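Local atomic coordinates of pertussis toxin-like subunit ArtA (Escherichia coli, PDB entry 4Z9D), a protein that probably transfers ADP-ribose from NAD to trimeric G proteins, acting as the enzymatic A subunit of a pertussis-like AB5 toxin. Residues S12-I18 against R76-Y80; D21-S25 against E123-G127; A49-T55 against N117-E123. The protein carries 2 engineered substitutions. All blocks are in the same frame, centred on the assembly; numbering follows the deposited sequence.

Interaction 1 of 3, residues S12-I18 against R76-Y80; sequences SRPPEEI and RLYRY. With NAD (nicotinamide-adenine-dinucleotide), chain F.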
loop_
_atom_site.group_PDB
_atom_site.type_symbol
_atom_site.label_atom_id
_atom_site.label_comp_id
_atom_site.label_asym_id
_atom_site.label_seq_id
_atom_site.Cartn_x
_atom_site.Cartn_y
_atom_site.Cartn_z
ATOM N N SER A 12 6.282 -7.138 -5.668
ATOM C CA SER A 12 7.002 -8.015 -6.588
ATOM C C SER A 12 6.928 -9.487 -6.189
ATOM O O SER A 12 7.243 -10.370 -6.987
ATOM C CB SER A 12 8.471 -7.597 -6.680
ATOM O OG SER A 12 9.070 -7.585 -5.397
ATOM N N ARG A 13 6.545 -9.752 -4.942
ATOM C CA ARG A 13 6.456 -11.121 -4.448
ATOM C C ARG A 13 5.193 -11.809 -4.946
ATOM O O ARG A 13 4.145 -11.172 -5.063
ATOM C CB ARG A 13 6.524 -11.151 -2.923
ATOM C CG ARG A 13 7.896 -10.763 -2.422
ATOM C CD ARG A 13 7.872 -10.327 -0.976
ATOM N NE ARG A 13 7.201 -9.059 -0.742
ATOM C CZ ARG A 13 6.849 -8.653 0.471
ATOM N NH1 ARG A 13 7.155 -9.421 1.509
ATOM N NH2 ARG A 13 6.224 -7.489 0.654
ATOM N N PRO A 14 5.295 -13.113 -5.262
ATOM C CA PRO A 14 4.216 -13.893 -5.887
ATOM C C PRO A 14 3.182 -14.431 -4.900
ATOM O O PRO A 14 3.457 -14.501 -3.708
ATOM C CB PRO A 14 4.974 -15.054 -6.547
ATOM C CG PRO A 14 6.149 -15.272 -5.641
ATOM C CD PRO A 14 6.541 -13.899 -5.144
ATOM N N PRO A 15 1.985 -14.790 -5.397
ATOM C CA PRO A 15 0.853 -15.193 -4.555
ATOM C C PRO A 15 1.192 -16.375 -3.662
ATOM O O PRO A 15 0.698 -16.463 -2.540
ATOM C CB PRO A 15 -0.232 -15.565 -5.574
ATOM C CG PRO A 15 0.089 -14.761 -6.772
ATOM C CD PRO A 15 1.585 -14.613 -6.807
ATOM N N GLU A 16 2.027 -17.281 -4.149
ATOM C CA GLU A 16 2.347 -18.458 -3.365
ATOM C C GLU A 16 2.967 -18.094 -2.024
ATOM O O GLU A 16 2.616 -18.666 -0.989
ATOM C CB GLU A 16 3.296 -19.357 -4.156
ATOM C CG GLU A 16 3.693 -20.603 -3.426
ATOM C CD GLU A 16 2.537 -21.525 -3.154
ATOM O OE1 GLU A 16 1.470 -21.383 -3.798
ATOM O OE2 GLU A 16 2.699 -22.381 -2.259
ATOM N N GLU A 17 3.837 -17.093 -2.037
ATOM C CA GLU A 17 4.412 -16.569 -0.809
ATOM C C GLU A 17 3.409 -15.702 -0.045
ATOM O O GLU A 17 3.195 -15.871 1.161
ATOM C CB GLU A 17 5.673 -15.767 -1.125
ATOM C CG GLU A 17 6.344 -15.189 0.099
ATOM C CD GLU A 17 7.453 -14.230 -0.251
ATOM O OE1 GLU A 17 7.869 -14.217 -1.428
ATOM O OE2 GLU A 17 7.931 -13.509 0.656
ATOM N N ILE A 18 2.817 -14.757 -0.768
ATOM C CA ILE A 18 1.963 -13.742 -0.172
ATOM C C ILE A 18 0.629 -14.295 0.343
ATOM O O ILE A 18 0.180 -13.893 1.409
ATOM C CB ILE A 18 1.739 -12.592 -1.178
ATOM C CG1 ILE A 18 3.084 -11.933 -1.523
ATOM C CG2 ILE A 18 0.790 -11.560 -0.625
ATOM C CD1 ILE A 18 3.869 -11.439 -0.278
ATOM N N ARG A 76 8.751 -9.508 -11.893
ATOM C CA ARG A 76 7.338 -9.266 -12.137
ATOM C C ARG A 76 6.698 -8.490 -11.010
ATOM O O ARG A 76 7.240 -8.418 -9.915
ATOM C CB ARG A 76 6.604 -10.592 -12.315
ATOM C CG ARG A 76 7.337 -11.572 -13.205
ATOM C CD ARG A 76 6.716 -12.939 -13.143
ATOM N NE ARG A 76 6.000 -13.268 -14.370
ATOM C CZ ARG A 76 6.559 -13.843 -15.431
ATOM N NH1 ARG A 76 7.853 -14.157 -15.419
ATOM N NH2 ARG A 76 5.828 -14.104 -16.509
ATOM N N LEU A 77 5.537 -7.916 -11.300
ATOM C CA LEU A 77 4.754 -7.201 -10.317
ATOM C C LEU A 77 3.363 -7.797 -10.314
ATOM O O LEU A 77 2.868 -8.252 -11.345
ATOM C CB LEU A 77 4.691 -5.709 -10.628
ATOM C CG LEU A 77 5.992 -4.940 -10.503
ATOM C CD1 LEU A 77 5.784 -3.509 -10.978
ATOM C CD2 LEU A 77 6.432 -4.977 -9.056
ATOM N N TYR A 78 2.746 -7.803 -9.143
ATOM C CA TYR A 78 1.394 -8.302 -8.972
ATOM C C TYR A 78 0.560 -7.211 -8.321
ATOM O O TYR A 78 1.070 -6.436 -7.512
ATOM C CB TYR A 78 1.376 -9.564 -8.101
ATOM C CG TYR A 78 2.222 -10.705 -8.635
ATOM C CD1 TYR A 78 1.648 -11.756 -9.325
ATOM C CD2 TYR A 78 3.597 -10.734 -8.418
ATOM C CE1 TYR A 78 2.409 -12.803 -9.792
ATOM C CE2 TYR A 78 4.373 -11.779 -8.888
ATOM C CZ TYR A 78 3.772 -12.811 -9.578
ATOM O OH TYR A 78 4.533 -13.860 -10.053
ATOM N N ARG A 79 -0.715 -7.137 -8.683
ATOM C CA ARG A 79 -1.655 -6.300 -7.955
ATOM C C ARG A 79 -2.476 -7.198 -7.046
ATOM O O ARG A 79 -3.172 -8.086 -7.530
ATOM C CB ARG A 79 -2.572 -5.530 -8.914
ATOM C CG ARG A 79 -3.507 -4.545 -8.222
ATOM C CD ARG A 79 -4.464 -3.886 -9.186
ATOM N NE ARG A 79 -5.421 -4.833 -9.757
ATOM C CZ ARG A 79 -5.469 -5.189 -11.037
ATOM N NH1 ARG A 79 -4.625 -4.666 -11.908
ATOM N NH2 ARG A 79 -6.384 -6.053 -11.447
ATOM N N TYR A 80 -2.378 -6.986 -5.741
ATOM C CA TYR A 80 -3.172 -7.741 -4.781
ATOM C C TYR A 80 -4.402 -6.956 -4.362
ATOM O O TYR A 80 -4.321 -5.749 -4.123
ATOM C CB TYR A 80 -2.327 -8.088 -3.548
ATOM C CG TYR A 80 -1.255 -9.102 -3.814
ATOM C CD1 TYR A 80 -1.513 -10.464 -3.654
ATOM C CD2 TYR A 80 0.011 -8.712 -4.231
ATOM C CE1 TYR A 80 -0.534 -11.401 -3.896
ATOM C CE2 TYR A 80 0.990 -9.643 -4.496
ATOM C CZ TYR A 80 0.714 -10.987 -4.319
ATOM O OH TYR A 80 1.693 -11.922 -4.567
HETATM P PA NAD F . 8.003 -1.337 -0.131
HETATM O O1A NAD F . 6.930 -1.722 0.822
HETATM O O2A NAD F . 9.392 -1.159 0.364
HETATM O O5B NAD F . 7.972 -2.426 -1.343
HETATM C C5B NAD F . 8.917 -2.460 -2.425
HETATM C C4B NAD F . 9.426 -3.911 -2.553
HETATM O O4B NAD F . 10.225 -4.274 -1.386
HETATM C C3B NAD F . 8.264 -4.856 -2.499
HETATM O O3B NAD F . 7.639 -4.882 -3.819
HETATM C C2B NAD F . 9.004 -6.134 -2.223
HETATM O O2B NAD F . 9.823 -6.414 -3.346
HETATM C C1B NAD F . 9.935 -5.672 -1.092
HETATM N N9A NAD F . 9.400 -5.629 0.315
HETATM C C8A NAD F . 8.535 -4.833 0.941
HETATM N N7A NAD F . 8.462 -5.226 2.216
HETATM C C5A NAD F . 9.298 -6.253 2.390
HETATM C C6A NAD F . 9.605 -7.004 3.464
HETATM N N6A NAD F . 8.984 -6.704 4.601
HETATM N N1A NAD F . 10.490 -8.012 3.405
HETATM C C2A NAD F . 11.112 -8.275 2.186
HETATM N N3A NAD F . 10.776 -7.484 1.079
HETATM C C4A NAD F . 9.880 -6.492 1.209
HETATM O O3 NAD F . 7.595 0.004 -0.860
HETATM P PN NAD F . 6.120 0.270 -1.489
HETATM O O1N NAD F . 5.066 -0.357 -0.645
HETATM O O2N NAD F . 6.170 0.013 -2.945
HETATM O O5D NAD F . 6.040 1.836 -1.222
HETATM C C5D NAD F . 7.039 2.744 -1.705
HETATM C C4D NAD F . 6.419 4.132 -1.900
HETATM O O4D NAD F . 5.229 3.895 -2.730
HETATM C C3D NAD F . 5.927 4.730 -0.568
HETATM O O3D NAD F . 5.922 6.161 -0.627
HETATM C C2D NAD F . 4.495 4.234 -0.585
HETATM O O2D NAD F . 3.663 5.004 0.311
HETATM C C1D NAD F . 4.089 4.437 -2.040
HETATM N N1N NAD F . 2.837 3.652 -2.330
HETATM C C2N NAD F . 2.919 2.295 -2.733
HETATM C C3N NAD F . 1.783 1.521 -2.971
HETATM C C7N NAD F . 1.879 0.179 -3.387
HETATM O O7N NAD F . 0.764 -0.409 -3.864
HETATM N N7N NAD F . 3.070 -0.424 -3.338
HETATM C C4N NAD F . 0.534 2.112 -2.797
HETATM C C5N NAD F . 0.433 3.446 -2.405
HETATM C C6N NAD F . 1.563 4.220 -2.158
HETATM O O HOH W 1 9.078 -10.720 -9.226
#
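The adenosine ribose end of the NAD pocket in this ADP-ribosyltransferase fold illustrates how a loop can serve ligand and sheet together. Segment 12-18 leaves strand 6-11, offers Ser12 to the ribose, then starts helix 15-21 with Pro14 as its N-cap. Ser12 N donates to NAD O3B at 3.2 Å, and NAD O2B donates a very short 2.5 Å hydrogen bond to Ser12 OG. Arg13, salt-bridged to Asp11, lays one face of its guanidinium toward the adenine. On the other side the loop rests on two aromatic rings of strand 77-83. Pro14 CA and Pro15 CD cover one face of Tyr78, making CH-pi contacts at 4.0 and 3.9 Å from the ring centroid, while Ile18 CG2 sits 3.9 Å from the centroid of Tyr80. A water bridges Ser12 O and Arg76 N, 2.9 Å from each. One direct hydrogen bond joins the segments: Tyr80 OH donates to Arg13 O at 2.6 Å, just ahead of the first helical turn.

Interaction 2 of 3, residues D21-S25 against E123-G127; sequences DGFRS and EHIPG. With NAD (nicotinamide-adenine-dinucleotide), chain F.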
loop_
_atom_site.group_PDB
_atom_site.type_symbol
_atom_site.label_atom_id
_atom_site.label_comp_id
_atom_site.label_asym_id
_atom_site.label_seq_id
_atom_site.Cartn_x
_atom_site.Cartn_y
_atom_site.Cartn_z
ATOM N N ASP A 21 1.805 -16.076 3.584
ATOM C CA ASP A 21 2.458 -15.265 4.615
ATOM C C ASP A 21 1.854 -13.890 4.857
ATOM O O ASP A 21 2.089 -13.284 5.903
ATOM C CB ASP A 21 3.931 -15.075 4.254
ATOM C CG ASP A 21 4.687 -16.379 4.196
ATOM O OD1 ASP A 21 4.193 -17.355 4.778
ATOM O OD2 ASP A 21 5.760 -16.431 3.556
ATOM N N GLY A 22 1.075 -13.396 3.901
ATOM C CA GLY A 22 0.595 -12.030 3.982
ATOM C C GLY A 22 1.734 -11.053 3.760
ATOM O O GLY A 22 2.793 -11.429 3.247
ATOM N N PHE A 23 1.508 -9.792 4.113
ATOM C CA PHE A 23 2.541 -8.767 4.034
ATOM C C PHE A 23 3.049 -8.405 5.415
ATOM O O PHE A 23 2.278 -8.411 6.371
ATOM C CB PHE A 23 2.014 -7.502 3.339
ATOM C CG PHE A 23 1.575 -7.717 1.909
ATOM C CD1 PHE A 23 2.513 -7.812 0.893
ATOM C CD2 PHE A 23 0.226 -7.745 1.571
ATOM C CE1 PHE A 23 2.119 -7.983 -0.434
ATOM C CE2 PHE A 23 -0.175 -7.906 0.237
ATOM C CZ PHE A 23 0.773 -8.021 -0.758
ATOM N N ARG A 24 4.340 -8.102 5.528
ATOM C CA ARG A 24 4.885 -7.590 6.783
ATOM C C ARG A 24 5.723 -6.343 6.513
ATOM O O ARG A 24 6.430 -6.266 5.505
ATOM C CB ARG A 24 5.718 -8.667 7.504
ATOM C CG ARG A 24 6.376 -8.176 8.796
ATOM C CD ARG A 24 6.784 -9.327 9.737
ATOM N NE ARG A 24 5.650 -10.134 10.188
ATOM C CZ ARG A 24 4.830 -9.822 11.192
ATOM N NH1 ARG A 24 3.842 -10.646 11.505
ATOM N NH2 ARG A 24 4.974 -8.691 11.873
ATOM N N SER A 25 5.642 -5.359 7.407
ATOM C CA SER A 25 6.375 -4.110 7.212
ATOM C C SER A 25 7.871 -4.358 7.339
ATOM O O SER A 25 8.287 -5.395 7.853
ATOM C CB SER A 25 5.959 -3.058 8.235
ATOM O OG SER A 25 6.207 -3.520 9.555
ATOM N N GLU A 123 2.225 -2.805 10.545
ATOM C CA GLU A 123 2.961 -4.041 10.867
ATOM C C GLU A 123 2.698 -5.240 9.939
ATOM O O GLU A 123 3.638 -5.800 9.373
ATOM C CB GLU A 123 2.708 -4.479 12.325
ATOM C CG GLU A 123 3.764 -5.493 12.799
ATOM C CD GLU A 123 3.454 -6.176 14.138
ATOM O OE1 GLU A 123 2.914 -5.524 15.063
ATOM O OE2 GLU A 123 3.743 -7.386 14.249
ATOM N N HIS A 124 1.446 -5.651 9.784
ATOM C CA HIS A 124 1.184 -6.951 9.154
ATOM C C HIS A 124 -0.221 -7.052 8.595
ATOM O O HIS A 124 -1.184 -6.800 9.301
ATOM C CB HIS A 124 1.408 -8.085 10.181
ATOM C CG HIS A 124 1.088 -9.454 9.667
ATOM N ND1 HIS A 124 1.664 -9.980 8.525
ATOM C CD2 HIS A 124 0.246 -10.411 10.127
ATOM C CE1 HIS A 124 1.189 -11.194 8.312
ATOM N NE2 HIS A 124 0.326 -11.479 9.262
ATOM N N ILE A 125 -0.319 -7.436 7.330
ATOM C CA ILE A 125 -1.581 -7.850 6.724
ATOM C C ILE A 125 -1.593 -9.365 6.578
ATOM O O ILE A 125 -0.803 -9.906 5.825
ATOM C CB ILE A 125 -1.765 -7.221 5.326
ATOM C CG1 ILE A 125 -1.713 -5.694 5.412
ATOM C CG2 ILE A 125 -3.071 -7.711 4.658
ATOM C CD1 ILE A 125 -1.556 -5.024 4.027
ATOM N N PRO A 126 -2.505 -10.055 7.276
ATOM C CA PRO A 126 -2.584 -11.513 7.135
ATOM C C PRO A 126 -2.917 -11.996 5.714
ATOM O O PRO A 126 -3.626 -11.316 4.962
ATOM C CB PRO A 126 -3.708 -11.896 8.109
ATOM C CG PRO A 126 -3.818 -10.738 9.064
ATOM C CD PRO A 126 -3.459 -9.529 8.263
ATOM N N GLY A 127 -2.412 -13.175 5.358
ATOM C CA GLY A 127 -2.760 -13.804 4.097
ATOM C C GLY A 127 -4.253 -13.974 3.915
ATOM O O GLY A 127 -4.771 -13.838 2.802
HETATM P PA NAD F . 8.003 -1.337 -0.131
HETATM O O1A NAD F . 6.930 -1.722 0.822
HETATM O O2A NAD F . 9.392 -1.159 0.364
HETATM O O5B NAD F . 7.972 -2.426 -1.343
HETATM C C5B NAD F . 8.917 -2.460 -2.425
HETATM C C4B NAD F . 9.426 -3.911 -2.553
HETATM O O4B NAD F . 10.225 -4.274 -1.386
HETATM C C3B NAD F . 8.264 -4.856 -2.499
HETATM O O3B NAD F . 7.639 -4.882 -3.819
HETATM C C2B NAD F . 9.004 -6.134 -2.223
HETATM O O2B NAD F . 9.823 -6.414 -3.346
HETATM C C1B NAD F . 9.935 -5.672 -1.092
HETATM N N9A NAD F . 9.400 -5.629 0.315
HETATM C C8A NAD F . 8.535 -4.833 0.941
HETATM N N7A NAD F . 8.462 -5.226 2.216
HETATM C C5A NAD F . 9.298 -6.253 2.390
HETATM C C6A NAD F . 9.605 -7.004 3.464
HETATM N N6A NAD F . 8.984 -6.704 4.601
HETATM N N1A NAD F . 10.490 -8.012 3.405
HETATM C C2A NAD F . 11.112 -8.275 2.186
HETATM N N3A NAD F . 10.776 -7.484 1.079
HETATM C C4A NAD F . 9.880 -6.492 1.209
HETATM O O3 NAD F . 7.595 0.004 -0.860
HETATM P PN NAD F . 6.120 0.270 -1.489
HETATM O O1N NAD F . 5.066 -0.357 -0.645
HETATM O O2N NAD F . 6.170 0.013 -2.945
HETATM O O5D NAD F . 6.040 1.836 -1.222
HETATM C C5D NAD F . 7.039 2.744 -1.705
HETATM C C4D NAD F . 6.419 4.132 -1.900
HETATM O O4D NAD F . 5.229 3.895 -2.730
HETATM C C3D NAD F . 5.927 4.730 -0.568
HETATM O O3D NAD F . 5.922 6.161 -0.627
HETATM C C2D NAD F . 4.495 4.234 -0.585
HETATM O O2D NAD F . 3.663 5.004 0.311
HETATM C C1D NAD F . 4.089 4.437 -2.040
HETATM N N1N NAD F . 2.837 3.652 -2.330
HETATM C C2N NAD F . 2.919 2.295 -2.733
HETATM C C3N NAD F . 1.783 1.521 -2.971
HETATM C C7N NAD F . 1.879 0.179 -3.387
HETATM O O7N NAD F . 0.764 -0.409 -3.864
HETATM N N7N NAD F . 3.070 -0.424 -3.338
HETATM C C4N NAD F . 0.534 2.112 -2.797
HETATM C C5N NAD F . 0.433 3.446 -2.405
HETATM C C6N NAD F . 1.563 4.220 -2.158
#
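Two very short strands, 23-24 and 124-125, pair antiparallel beside the adenine end of the NAD pocket, where the chain leaves helix 15-21. Phe23 and Ile125 form a hydrogen-bonded pair, with Phe23 N to Ile125 O and Ile125 N to Phe23 O both 2.9 Å; Arg24 and His124 make the adjoining non-hydrogen-bonded pair. Beyond it, Ser25 N donates to Glu123 O at 2.8 Å. The imidazole folds back onto the backbone: His124 ND1 also donates to Phe23 O, at 2.7 Å, so that this carbonyl accepts two hydrogen bonds. Over one face of the His124 ring the guanidinium of Arg24 lies flat, centres 4.5 Å apart and planes at 11°, and Arg24 NH2 reaches Glu123 OE2 in a 3.0 Å salt bridge. The sheet face opposite Arg24 and His124 carries Phe23 and Ile125, which pack inward with Ile51 and Ile82; Phe23 CD2 and Ile125 CD1 lie 4.1 Å apart. Gly22, with positive phi, ends the helix and brings the backbones very close: an ideal CB on it would lie only 2.1 Å from Ile125 O. From the paired strand, Arg24 O accepts a weak 2.7 Å hydrogen bond from NAD N6A. The whole is a minimal two-stranded antiparallel sheet at the adenine end of the NAD pocket of this probable ADP-ribosyltransferase.

Interaction 3 of 3, residues A49-T55 against N117-E123; sequences AFIATTT and NDIVAVE. Engineered in segment 117-123: Asp118 (natural residue Glu). With NAD (nicotinamide-adenine-dinucleotide), chain F.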
loop_
_atom_site.group_PDB
_atom_site.type_symbol
_atom_site.label_atom_id
_atom_site.label_comp_id
_atom_site.label_asym_id
_atom_site.label_seq_id
_atom_site.Cartn_x
_atom_site.Cartn_y
_atom_site.Cartn_z
ATOM N N ALA A 49 7.188 1.277 9.502
ATOM C CA ALA A 49 6.206 0.518 10.264
ATOM C C ALA A 49 5.015 0.149 9.404
ATOM O O ALA A 49 4.182 -0.665 9.795
ATOM C CB ALA A 49 5.737 1.308 11.461
ATOM N N PHE A 50 4.921 0.778 8.250
ATOM C CA PHE A 50 3.682 0.762 7.492
ATOM C C PHE A 50 3.788 -0.047 6.198
ATOM O O PHE A 50 4.856 -0.126 5.579
ATOM C CB PHE A 50 3.259 2.201 7.168
ATOM C CG PHE A 50 3.230 3.117 8.362
ATOM C CD1 PHE A 50 2.229 2.999 9.316
ATOM C CD2 PHE A 50 4.201 4.099 8.533
ATOM C CE1 PHE A 50 2.187 3.846 10.420
ATOM C CE2 PHE A 50 4.171 4.957 9.632
ATOM C CZ PHE A 50 3.156 4.825 10.587
ATOM N N ILE A 51 2.658 -0.609 5.779
ATOM C CA ILE A 51 2.549 -1.307 4.493
ATOM C C ILE A 51 1.609 -0.496 3.611
ATOM O O ILE A 51 0.444 -0.321 3.945
ATOM C CB ILE A 51 2.012 -2.737 4.663
ATOM C CG1 ILE A 51 2.896 -3.533 5.637
ATOM C CG2 ILE A 51 1.895 -3.446 3.315
ATOM C CD1 ILE A 51 2.209 -4.764 6.236
ATOM N N ALA A 52 2.119 0.022 2.498
ATOM C CA ALA A 52 1.353 0.942 1.663
ATOM C C ALA A 52 0.301 0.225 0.832
ATOM O O ALA A 52 0.562 -0.833 0.260
ATOM C CB ALA A 52 2.283 1.714 0.742
ATOM N N THR A 53 -0.885 0.818 0.750
ATOM C CA THR A 53 -1.953 0.335 -0.135
ATOM C C THR A 53 -2.668 1.537 -0.743
ATOM O O THR A 53 -2.415 2.674 -0.342
ATOM C CB THR A 53 -3.000 -0.540 0.607
ATOM O OG1 THR A 53 -3.793 0.290 1.468
ATOM C CG2 THR A 53 -2.344 -1.636 1.441
ATOM N N THR A 54 -3.548 1.301 -1.717
ATOM C CA THR A 54 -4.337 2.392 -2.278
ATOM C C THR A 54 -5.735 1.887 -2.591
ATOM O O THR A 54 -5.915 0.711 -2.919
ATOM C CB THR A 54 -3.706 2.965 -3.582
ATOM O OG1 THR A 54 -4.569 3.967 -4.151
ATOM C CG2 THR A 54 -3.513 1.852 -4.611
ATOM N N THR A 55 -6.723 2.767 -2.491
ATOM C CA THR A 55 -8.091 2.389 -2.843
ATOM C C THR A 55 -8.306 2.402 -4.352
ATOM O O THR A 55 -9.311 1.883 -4.848
ATOM C CB THR A 55 -9.128 3.324 -2.217
ATOM O OG1 THR A 55 -8.868 4.673 -2.624
ATOM C CG2 THR A 55 -9.100 3.220 -0.691
ATOM N N ASN A 117 -6.404 8.672 -1.681
ATOM C CA ASN A 117 -6.567 7.225 -1.825
ATOM C C ASN A 117 -5.568 6.405 -1.023
ATOM O O ASN A 117 -5.638 5.178 -1.012
ATOM C CB ASN A 117 -6.470 6.849 -3.295
ATOM C CG ASN A 117 -7.548 7.505 -4.118
ATOM O OD1 ASN A 117 -8.708 7.554 -3.705
ATOM N ND2 ASN A 117 -7.169 8.059 -5.262
ATOM N N ASP A 118 -4.643 7.074 -0.347
ATOM C CA ASP A 118 -3.632 6.347 0.417
ATOM C C ASP A 118 -4.162 5.799 1.726
ATOM O O ASP A 118 -4.813 6.509 2.496
ATOM C CB ASP A 118 -2.419 7.228 0.707
ATOM C CG ASP A 118 -1.678 7.626 -0.548
ATOM O OD1 ASP A 118 -0.937 6.765 -1.071
ATOM O OD2 ASP A 118 -1.820 8.787 -1.002
ATOM N N ILE A 119 -3.856 4.526 1.964
ATOM C CA ILE A 119 -4.212 3.846 3.202
ATOM C C ILE A 119 -2.996 3.030 3.625
ATOM O O ILE A 119 -2.378 2.362 2.794
ATOM C CB ILE A 119 -5.452 2.956 3.035
ATOM C CG1 ILE A 119 -6.702 3.834 2.875
ATOM C CG2 ILE A 119 -5.621 2.043 4.234
ATOM C CD1 ILE A 119 -7.949 3.063 2.649
ATOM N N VAL A 120 -2.602 3.107 4.891
ATOM C CA VAL A 120 -1.494 2.273 5.340
ATOM C C VAL A 120 -1.981 1.224 6.323
ATOM O O VAL A 120 -2.869 1.494 7.124
ATOM C CB VAL A 120 -0.364 3.093 6.005
ATOM C CG1 VAL A 120 0.250 4.069 4.993
ATOM C CG2 VAL A 120 -0.883 3.859 7.201
ATOM N N ALA A 121 -1.382 0.037 6.263
ATOM C CA ALA A 121 -1.618 -0.987 7.276
ATOM C C ALA A 121 -0.439 -0.974 8.205
ATOM O O ALA A 121 0.701 -0.774 7.781
ATOM C CB ALA A 121 -1.787 -2.347 6.652
ATOM N N VAL A 122 -0.694 -1.205 9.480
ATOM C CA VAL A 122 0.408 -1.211 10.426
ATOM C C VAL A 122 0.911 -2.637 10.690
ATOM O O VAL A 122 0.139 -3.542 11.014
ATOM C CB VAL A 122 0.012 -0.504 11.747
ATOM C CG1 VAL A 122 -0.272 0.972 11.485
ATOM C CG2 VAL A 122 -1.195 -1.178 12.409
ATOM N N GLU A 123 2.225 -2.805 10.545
ATOM C CA GLU A 123 2.961 -4.041 10.867
ATOM C C GLU A 123 2.698 -5.240 9.939
ATOM O O GLU A 123 3.638 -5.800 9.373
ATOM C CB GLU A 123 2.708 -4.479 12.325
ATOM C CG GLU A 123 3.764 -5.493 12.799
ATOM C CD GLU A 123 3.454 -6.176 14.138
ATOM O OE1 GLU A 123 2.914 -5.524 15.063
ATOM O OE2 GLU A 123 3.743 -7.386 14.249
HETATM P PA NAD F . 8.003 -1.337 -0.131
HETATM O O1A NAD F . 6.930 -1.722 0.822
HETATM O O2A NAD F . 9.392 -1.159 0.364
HETATM O O5B NAD F . 7.972 -2.426 -1.343
HETATM C C5B NAD F . 8.917 -2.460 -2.425
HETATM C C4B NAD F . 9.426 -3.911 -2.553
HETATM O O4B NAD F . 10.225 -4.274 -1.386
HETATM C C3B NAD F . 8.264 -4.856 -2.499
HETATM O O3B NAD F . 7.639 -4.882 -3.819
HETATM C C2B NAD F . 9.004 -6.134 -2.223
HETATM O O2B NAD F . 9.823 -6.414 -3.346
HETATM C C1B NAD F . 9.935 -5.672 -1.092
HETATM N N9A NAD F . 9.400 -5.629 0.315
HETATM C C8A NAD F . 8.535 -4.833 0.941
HETATM N N7A NAD F . 8.462 -5.226 2.216
HETATM C C5A NAD F . 9.298 -6.253 2.390
HETATM C C6A NAD F . 9.605 -7.004 3.464
HETATM N N6A NAD F . 8.984 -6.704 4.601
HETATM N N1A NAD F . 10.490 -8.012 3.405
HETATM C C2A NAD F . 11.112 -8.275 2.186
HETATM N N3A NAD F . 10.776 -7.484 1.079
HETATM C C4A NAD F . 9.880 -6.492 1.209
HETATM O O3 NAD F . 7.595 0.004 -0.860
HETATM P PN NAD F . 6.120 0.270 -1.489
HETATM O O1N NAD F . 5.066 -0.357 -0.645
HETATM O O2N NAD F . 6.170 0.013 -2.945
HETATM O O5D NAD F . 6.040 1.836 -1.222
HETATM C C5D NAD F . 7.039 2.744 -1.705
HETATM C C4D NAD F . 6.419 4.132 -1.900
HETATM O O4D NAD F . 5.229 3.895 -2.730
HETATM C C3D NAD F . 5.927 4.730 -0.568
HETATM O O3D NAD F . 5.922 6.161 -0.627
HETATM C C2D NAD F . 4.495 4.234 -0.585
HETATM O O2D NAD F . 3.663 5.004 0.311
HETATM C C1D NAD F . 4.089 4.437 -2.040
HETATM N N1N NAD F . 2.837 3.652 -2.330
HETATM C C2N NAD F . 2.919 2.295 -2.733
HETATM C C3N NAD F . 1.783 1.521 -2.971
HETATM C C7N NAD F . 1.879 0.179 -3.387
HETATM O O7N NAD F . 0.764 -0.409 -3.864
HETATM N N7N NAD F . 3.070 -0.424 -3.338
HETATM C C4N NAD F . 0.534 2.112 -2.797
HETATM C C5N NAD F . 0.433 3.446 -2.405
HETATM C C6N NAD F . 1.563 4.220 -2.158
HETATM O O HOH W 2 -0.526 4.433 0.787
#
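Seven direct hydrogen bonds join segments 49-55 and 117-123, two neighbouring strands of a three-stranded antiparallel sheet, 50-54 at its edge and 118-122 in the middle, that underlies the nicotinamide end of the NAD pocket. The shortest are Ile51 N to Ala121 O and Thr53 OG1 to Ile119 O, both 2.8 Å; since Thr53 N also donates to Ile119 O at 3.0 Å, that carbonyl receives backbone and side chain of one residue. Reciprocal bonds run from Ala121 N to Ile51 O at 3.0 Å and from Ile119 N to Thr53 O at 3.3 Å. The pairing extends past the strands at both ends, with Glu123 N to Ala49 O and Thr55 N to Asn117 O, each 3.0 Å. Strand axes approach to 4.5 Å and run at 148°, the twist expected of antiparallel strands. One face, bearing Ile51, Thr53, Ile119 and Ala121, is buried against strand 6-11 and Phe88; Ile51 CB and Ala121 CB lie 4.3 Å apart there. On the other, Phe50 CD1 touches Val120 CG2 and Val122 CG1, both at 3.9 Å, next to helix 32-37. This second face also meets the ligand: Ala52 CB lies 3.6 Å from NAD C2N. Asp118, an engineered replacement for glutamate, lies within hydrogen-bonding reach of a water, as does Thr53 O, and Asp118 OD1 stands 3.7 Å from NAD C6N.

In the fold
Three contacts scattered in sequence meet the same NAD. Their first segments follow one another along the chain (12-18, 21-25, 49-55), whereas the second come as 76-80, 117-123 and 123-127, so interaction 1 crosses both others and interaction 3 lies within the span of interaction 2, meeting its second segment at the shared Glu123. Interactions 1 and 2, with centres about 13 Å apart, meet at Phe23, which packs on Ile18 and Tyr80. Interactions 2 and 3, centres about 11 Å apart, press together around Ile51. Interactions 1 and 3 have centres about 16 Å apart and do not touch, yet both reach NAD. The dinucleotide thus spans separate sheets, its adenosine half at interactions 1 and 2, its nicotinamide at interaction 3.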